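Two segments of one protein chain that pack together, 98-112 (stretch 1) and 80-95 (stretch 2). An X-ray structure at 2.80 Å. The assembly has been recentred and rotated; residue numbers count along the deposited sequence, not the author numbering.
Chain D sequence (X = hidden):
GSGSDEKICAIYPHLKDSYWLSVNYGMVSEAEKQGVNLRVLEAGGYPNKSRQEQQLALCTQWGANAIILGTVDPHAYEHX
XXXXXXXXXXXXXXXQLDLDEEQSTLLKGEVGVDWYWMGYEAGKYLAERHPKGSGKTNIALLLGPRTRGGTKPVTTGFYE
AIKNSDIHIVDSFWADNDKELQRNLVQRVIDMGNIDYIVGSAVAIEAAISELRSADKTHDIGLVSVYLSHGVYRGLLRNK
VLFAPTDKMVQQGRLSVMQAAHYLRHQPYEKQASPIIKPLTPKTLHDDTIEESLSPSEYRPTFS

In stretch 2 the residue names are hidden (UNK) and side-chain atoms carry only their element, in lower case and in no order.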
# COMPACT_ATOMS: atom_id res chain seq x y z
N ASP D 98 31.00 18.05 -8.76
CA ASP D 98 31.85 18.25 -9.93
C ASP D 98 31.27 19.21 -10.97
O ASP D 98 30.32 18.87 -11.68
CB ASP D 98 32.15 16.90 -10.61
CG ASP D 98 32.97 15.96 -9.74
OD1 ASP D 98 33.90 16.45 -9.05
OD2 ASP D 98 32.70 14.74 -9.75
N LEU D 99 31.85 20.40 -11.07
CA LEU D 99 31.39 21.40 -12.03
C LEU D 99 32.37 21.50 -13.21
O LEU D 99 33.45 20.93 -13.18
CB LEU D 99 31.27 22.76 -11.34
CG LEU D 99 30.33 22.73 -10.13
CD1 LEU D 99 30.36 24.06 -9.41
CD2 LEU D 99 28.93 22.41 -10.60
N ASP D 100 31.96 22.23 -14.25
CA ASP D 100 32.80 22.43 -15.43
C ASP D 100 33.59 23.71 -15.19
O ASP D 100 33.34 24.41 -14.20
CB ASP D 100 31.91 22.56 -16.68
CG ASP D 100 32.68 22.93 -17.93
OD1 ASP D 100 33.68 22.24 -18.25
OD2 ASP D 100 32.28 23.90 -18.61
N GLU D 101 34.54 24.03 -16.06
CA GLU D 101 35.31 25.26 -15.89
C GLU D 101 34.36 26.45 -15.81
O GLU D 101 34.60 27.41 -15.06
CB GLU D 101 36.30 25.46 -17.04
CG GLU D 101 37.17 26.70 -16.85
CD GLU D 101 38.19 26.89 -17.95
OE1 GLU D 101 37.79 27.08 -19.12
OE2 GLU D 101 39.40 26.86 -17.63
N GLU D 102 33.29 26.39 -16.60
CA GLU D 102 32.27 27.43 -16.64
C GLU D 102 31.37 27.38 -15.40
O GLU D 102 31.25 28.35 -14.65
CB GLU D 102 31.43 27.28 -17.91
CG GLU D 102 30.30 28.30 -18.05
CD GLU D 102 30.77 29.72 -17.78
OE1 GLU D 102 31.75 30.16 -18.42
OE2 GLU D 102 30.14 30.40 -16.94
N GLN D 103 30.74 26.23 -15.18
CA GLN D 103 29.86 26.07 -14.03
C GLN D 103 30.59 26.37 -12.73
O GLN D 103 30.09 27.09 -11.86
CB GLN D 103 29.30 24.64 -13.98
CG GLN D 103 28.52 24.21 -15.21
CD GLN D 103 27.35 25.13 -15.54
OE1 GLN D 103 26.66 25.62 -14.64
NE2 GLN D 103 27.12 25.34 -16.82
N SER D 104 31.79 25.80 -12.60
CA SER D 104 32.62 25.96 -11.40
C SER D 104 32.66 27.39 -10.90
O SER D 104 32.81 27.64 -9.70
CB SER D 104 34.04 25.48 -11.69
OG SER D 104 34.84 25.60 -10.53
N THR D 105 32.52 28.32 -11.83
CA THR D 105 32.54 29.75 -11.53
C THR D 105 31.52 30.13 -10.45
O THR D 105 31.49 31.27 -9.99
CB THR D 105 32.22 30.55 -12.80
OG1 THR D 105 32.99 30.03 -13.89
CG2 THR D 105 32.55 32.02 -12.60
N LEU D 106 30.71 29.16 -10.05
CA LEU D 106 29.68 29.39 -9.05
C LEU D 106 30.09 28.96 -7.65
O LEU D 106 29.76 29.61 -6.66
CB LEU D 106 28.41 28.64 -9.48
CG LEU D 106 27.91 28.99 -10.88
CD1 LEU D 106 27.09 27.85 -11.43
CD2 LEU D 106 27.11 30.28 -10.84
N LEU D 107 30.83 27.86 -7.58
CA LEU D 107 31.28 27.32 -6.30
C LEU D 107 32.24 28.29 -5.63
O LEU D 107 33.27 28.65 -6.19
CB LEU D 107 31.96 25.96 -6.53
CG LEU D 107 32.47 25.17 -5.32
CD1 LEU D 107 31.43 25.17 -4.21
CD2 LEU D 107 32.79 23.75 -5.77
N LYS D 108 31.88 28.71 -4.42
CA LYS D 108 32.70 29.66 -3.68
C LYS D 108 33.34 29.03 -2.45
O LYS D 108 34.35 29.51 -1.93
CB LYS D 108 31.84 30.86 -3.25
CG LYS D 108 31.05 31.51 -4.39
CD LYS D 108 31.95 31.97 -5.53
CE LYS D 108 31.14 32.49 -6.71
NZ LYS D 108 31.98 32.71 -7.92
N GLY D 109 32.73 27.94 -1.99
CA GLY D 109 33.22 27.22 -0.83
C GLY D 109 32.61 25.82 -0.76
O GLY D 109 31.49 25.62 -1.24
N GLU D 110 33.33 24.87 -0.18
CA GLU D 110 32.82 23.50 -0.09
C GLU D 110 33.40 22.70 1.06
O GLU D 110 34.61 22.62 1.21
CB GLU D 110 33.06 22.75 -1.40
CG GLU D 110 34.39 23.05 -2.05
CD GLU D 110 34.85 21.93 -2.94
OE1 GLU D 110 35.35 20.92 -2.40
OE2 GLU D 110 34.71 22.03 -4.18
N VAL D 111 32.51 22.12 1.87
CA VAL D 111 32.91 21.29 2.99
C VAL D 111 32.78 19.85 2.54
O VAL D 111 32.04 19.56 1.60
CB VAL D 111 32.03 21.56 4.24
CG1 VAL D 111 30.89 22.47 3.89
CG2 VAL D 111 31.51 20.24 4.83
N GLY D 112 33.49 18.94 3.18
CA GLY D 112 33.42 17.55 2.79
C GLY D 112 34.61 16.74 3.25
O GLY D 112 35.76 17.07 2.95
N UNK D 80 25.45 22.30 -15.77
CA UNK D 80 24.16 22.99 -15.76
C UNK D 80 23.80 23.80 -14.53
O UNK D 80 22.84 24.56 -14.57
c UNK D 80 23.05 21.97 -15.99
n UNK D 80 23.67 19.75 -16.72
c UNK D 80 23.37 20.99 -17.10
o UNK D 80 23.38 21.35 -18.28
N UNK D 81 24.54 23.65 -13.44
CA UNK D 81 24.22 24.37 -12.20
C UNK D 81 23.67 25.79 -12.38
O UNK D 81 22.59 26.12 -11.90
c UNK D 81 25.31 25.24 -10.01
c UNK D 81 24.10 24.79 -9.23
c UNK D 81 25.45 24.40 -11.29
c UNK D 81 26.56 25.12 -9.17
N UNK D 82 24.44 26.64 -13.06
CA UNK D 82 24.05 28.02 -13.29
C UNK D 82 22.67 28.06 -13.94
O UNK D 82 21.83 28.91 -13.62
c UNK D 82 26.11 30.81 -15.14
c UNK D 82 25.10 28.70 -14.19
n UNK D 82 26.96 32.80 -16.34
c UNK D 82 24.99 30.22 -14.28
c UNK D 82 25.88 32.28 -15.46
N UNK D 83 22.46 27.11 -14.85
CA UNK D 83 21.21 26.95 -15.59
C UNK D 83 20.00 26.69 -14.69
O UNK D 83 18.87 26.65 -15.17
o UNK D 83 20.18 25.47 -17.27
c UNK D 83 21.39 25.80 -16.60
N UNK D 84 20.23 26.51 -13.40
CA UNK D 84 19.14 26.28 -12.45
C UNK D 84 19.17 27.33 -11.34
O UNK D 84 18.17 27.55 -10.66
n UNK D 84 19.82 22.15 -14.25
c UNK D 84 15.76 22.29 -13.63
c UNK D 84 18.02 23.04 -13.24
c UNK D 84 18.45 22.06 -14.17
c UNK D 84 16.64 23.15 -12.97
c UNK D 84 19.22 24.88 -11.81
c UNK D 84 17.57 21.19 -14.82
c UNK D 84 16.23 21.32 -14.54
c UNK D 84 20.25 23.16 -13.42
c UNK D 84 19.18 23.73 -12.78
N UNK D 85 20.33 27.97 -11.15
CA UNK D 85 20.44 28.96 -10.08
C UNK D 85 20.94 30.33 -10.54
O UNK D 85 20.66 31.34 -9.89
c UNK D 85 20.95 29.05 -7.64
c UNK D 85 21.38 28.45 -8.96
c UNK D 85 21.33 26.95 -8.88
N UNK D 86 21.68 30.37 -11.65
CA UNK D 86 22.17 31.65 -12.15
C UNK D 86 23.47 32.13 -11.51
O UNK D 86 24.43 31.37 -11.40
N UNK D 87 23.50 33.39 -11.09
CA UNK D 87 24.70 33.96 -10.48
C UNK D 87 24.87 33.49 -9.06
O UNK D 87 25.89 33.78 -8.44
c UNK D 87 24.65 35.49 -10.46
o UNK D 87 22.55 35.78 -9.29
n UNK D 87 24.35 36.86 -8.46
c UNK D 87 23.76 36.05 -9.34
N UNK D 88 23.88 32.78 -8.55
CA UNK D 88 23.95 32.32 -7.18
C UNK D 88 25.19 31.48 -6.91
O UNK D 88 25.54 30.59 -7.68
o UNK D 88 21.54 32.19 -7.26
c UNK D 88 22.63 31.31 -5.31
c UNK D 88 22.71 31.50 -6.81
N UNK D 89 25.90 31.80 -5.81
CA UNK D 89 27.12 31.10 -5.39
C UNK D 89 26.70 29.86 -4.62
O UNK D 89 25.94 29.95 -3.65
c UNK D 89 25.67 32.99 -4.98
c UNK D 89 26.63 32.79 -3.82
c UNK D 89 27.80 32.13 -4.50
N UNK D 90 27.19 28.71 -5.05
CA UNK D 90 26.85 27.45 -4.39
C UNK D 90 27.93 27.00 -3.43
O UNK D 90 29.12 27.27 -3.62
c UNK D 90 25.57 26.77 -6.45
c UNK D 90 26.60 26.33 -5.43
c UNK D 90 27.90 25.96 -6.11
N UNK D 91 27.50 26.32 -2.37
CA UNK D 91 28.40 25.79 -1.36
C UNK D 91 28.11 24.30 -1.18
O UNK D 91 27.04 23.94 -0.68
c UNK D 91 28.08 28.97 -0.43
c UNK D 91 30.01 28.08 0.66
c UNK D 91 30.56 29.35 0.74
c UNK D 91 28.76 27.88 0.07
c UNK D 91 29.87 30.44 0.23
c UNK D 91 28.18 26.49 -0.01
c UNK D 91 28.62 30.25 -0.36
N UNK D 92 29.03 23.44 -1.60
CA UNK D 92 28.84 21.99 -1.45
C UNK D 92 28.80 21.70 0.05
O UNK D 92 29.66 22.15 0.79
c UNK D 92 29.99 21.23 -2.12
N UNK D 93 27.79 20.95 0.50
CA UNK D 93 27.65 20.64 1.92
C UNK D 93 28.23 19.33 2.38
O UNK D 93 28.86 19.28 3.44
o UNK D 93 25.47 21.70 1.75
c UNK D 93 26.09 20.74 3.89
c UNK D 93 26.18 20.62 2.36
N UNK D 94 28.00 18.24 1.64
CA UNK D 94 28.53 16.96 2.08
C UNK D 94 28.99 16.08 0.95
O UNK D 94 29.73 15.14 1.17
c UNK D 94 28.04 14.83 3.27
c UNK D 94 27.49 16.18 2.90
c UNK D 94 27.14 16.94 4.16
N UNK D 95 28.56 16.38 -0.26
CA UNK D 95 28.96 15.54 -1.37
C UNK D 95 29.76 16.25 -2.45
O UNK D 95 29.67 17.47 -2.63
o UNK D 95 27.42 12.93 -0.55
c UNK D 95 26.98 14.01 -0.92
n UNK D 95 25.85 14.53 -0.42
c UNK D 95 27.72 14.85 -1.96

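Position 80 has two side-chain carbons, the second carrying one oxygen and one nitrogen. CB points away from stretch 1. This is Asn80; by atoms alone Asp would differ in having two oxygens.

Position 81 has four carbons, forked at the second. CB points toward stretch 1, and the carbons meet Leu99 and Leu106. This is Leu81. Its CG lies 3.5 Å from Leu106 CD1, and its CD2 3.9 Å from Leu99 CD2.

Position 82 has four carbons in a row ending in nitrogen. Its CB lies 3.5 Å from Leu106 CD1. It is Lys82. Its backbone N donates a hydrogen bond to Gln103 OE1 (2.9 Å), near the start of the helix. Its NZ is 4.0 Å from Glu102 OE2, opposite charges too far apart for a salt bridge.

Position 83 has one carbon and one oxygen. Its CB points sideways. It is Ser83, barely covered.

Position 84 has one carbon, then fused five- and six-membered rings holding eight carbons and one nitrogen. Only Trp84 fits. It makes no contact with stretch 1.

Position 85 has one carbon carrying two more. It is Val85. CB points toward stretch 1, but the side chain stops 6.3 Å short.

Position 86 has no side-chain atoms. It is Gly86, with positive phi just after the helix. At these backbone angles a CB would jam against the preceding carbonyl. Its O is 2.9 Å from Leu106 CD2, a tight approach.

Position 87 has two carbons, the second carrying one oxygen and one nitrogen. Its CB points away. It is Asn87, exposed.

Position 88 has one carbon carrying one oxygen and one carbon. It is Thr88. Its OG1 donates to Val85 O (2.9 Å), joining the two ends of a type II' turn.

Position 89 has three carbons closing a ring onto the backbone N. Its CB lies 3.3 Å from Lys108 CG. It is Pro89.

Position 90 has one carbon carrying two more, facing Leu106 and Leu107. It is Val90. Its CG2 is 4.1 Å from Leu107 CD1.

Position 91 has one carbon and a ring of six carbons, which lies by Lys108 and Gly109. It is Phe91. An ideal CB on Gly109 would sit 2.7 Å from Phe91 CE2, a clash.

Position 92 has a single carbon, CB, 3.5 Å from Glu110 CB. It is Ala92.

Position 93 has one carbon carrying one oxygen and one carbon. Its CB points away; its backbone O meets Val111 CG2 at 3.1 Å. It is Thr93.

Position 94 has one carbon carrying two more. Its CB points away. It is Val94.

Position 95 has two carbons, the second carrying one oxygen and one nitrogen. It is Asn95, out of contact.

Backbone hydrogen bonds join two short, weakly bonded strands running parallel, 26° apart in direction. Val90 N donates to Leu106 O (3.2 Å), and Lys108 N to Val90 O (3.2 Å). Ala92 N bonds weakly to Gly109 O (3.3 Å), and Val111 N donates to Ala92 O (3.0 Å). Before the strands, Leu106 packs on Leu81, and Gln103 ties to the helix. Together the stretches bury 824 Å².

Stretch 2 80-95: NLKSWVGNTPVFATVN
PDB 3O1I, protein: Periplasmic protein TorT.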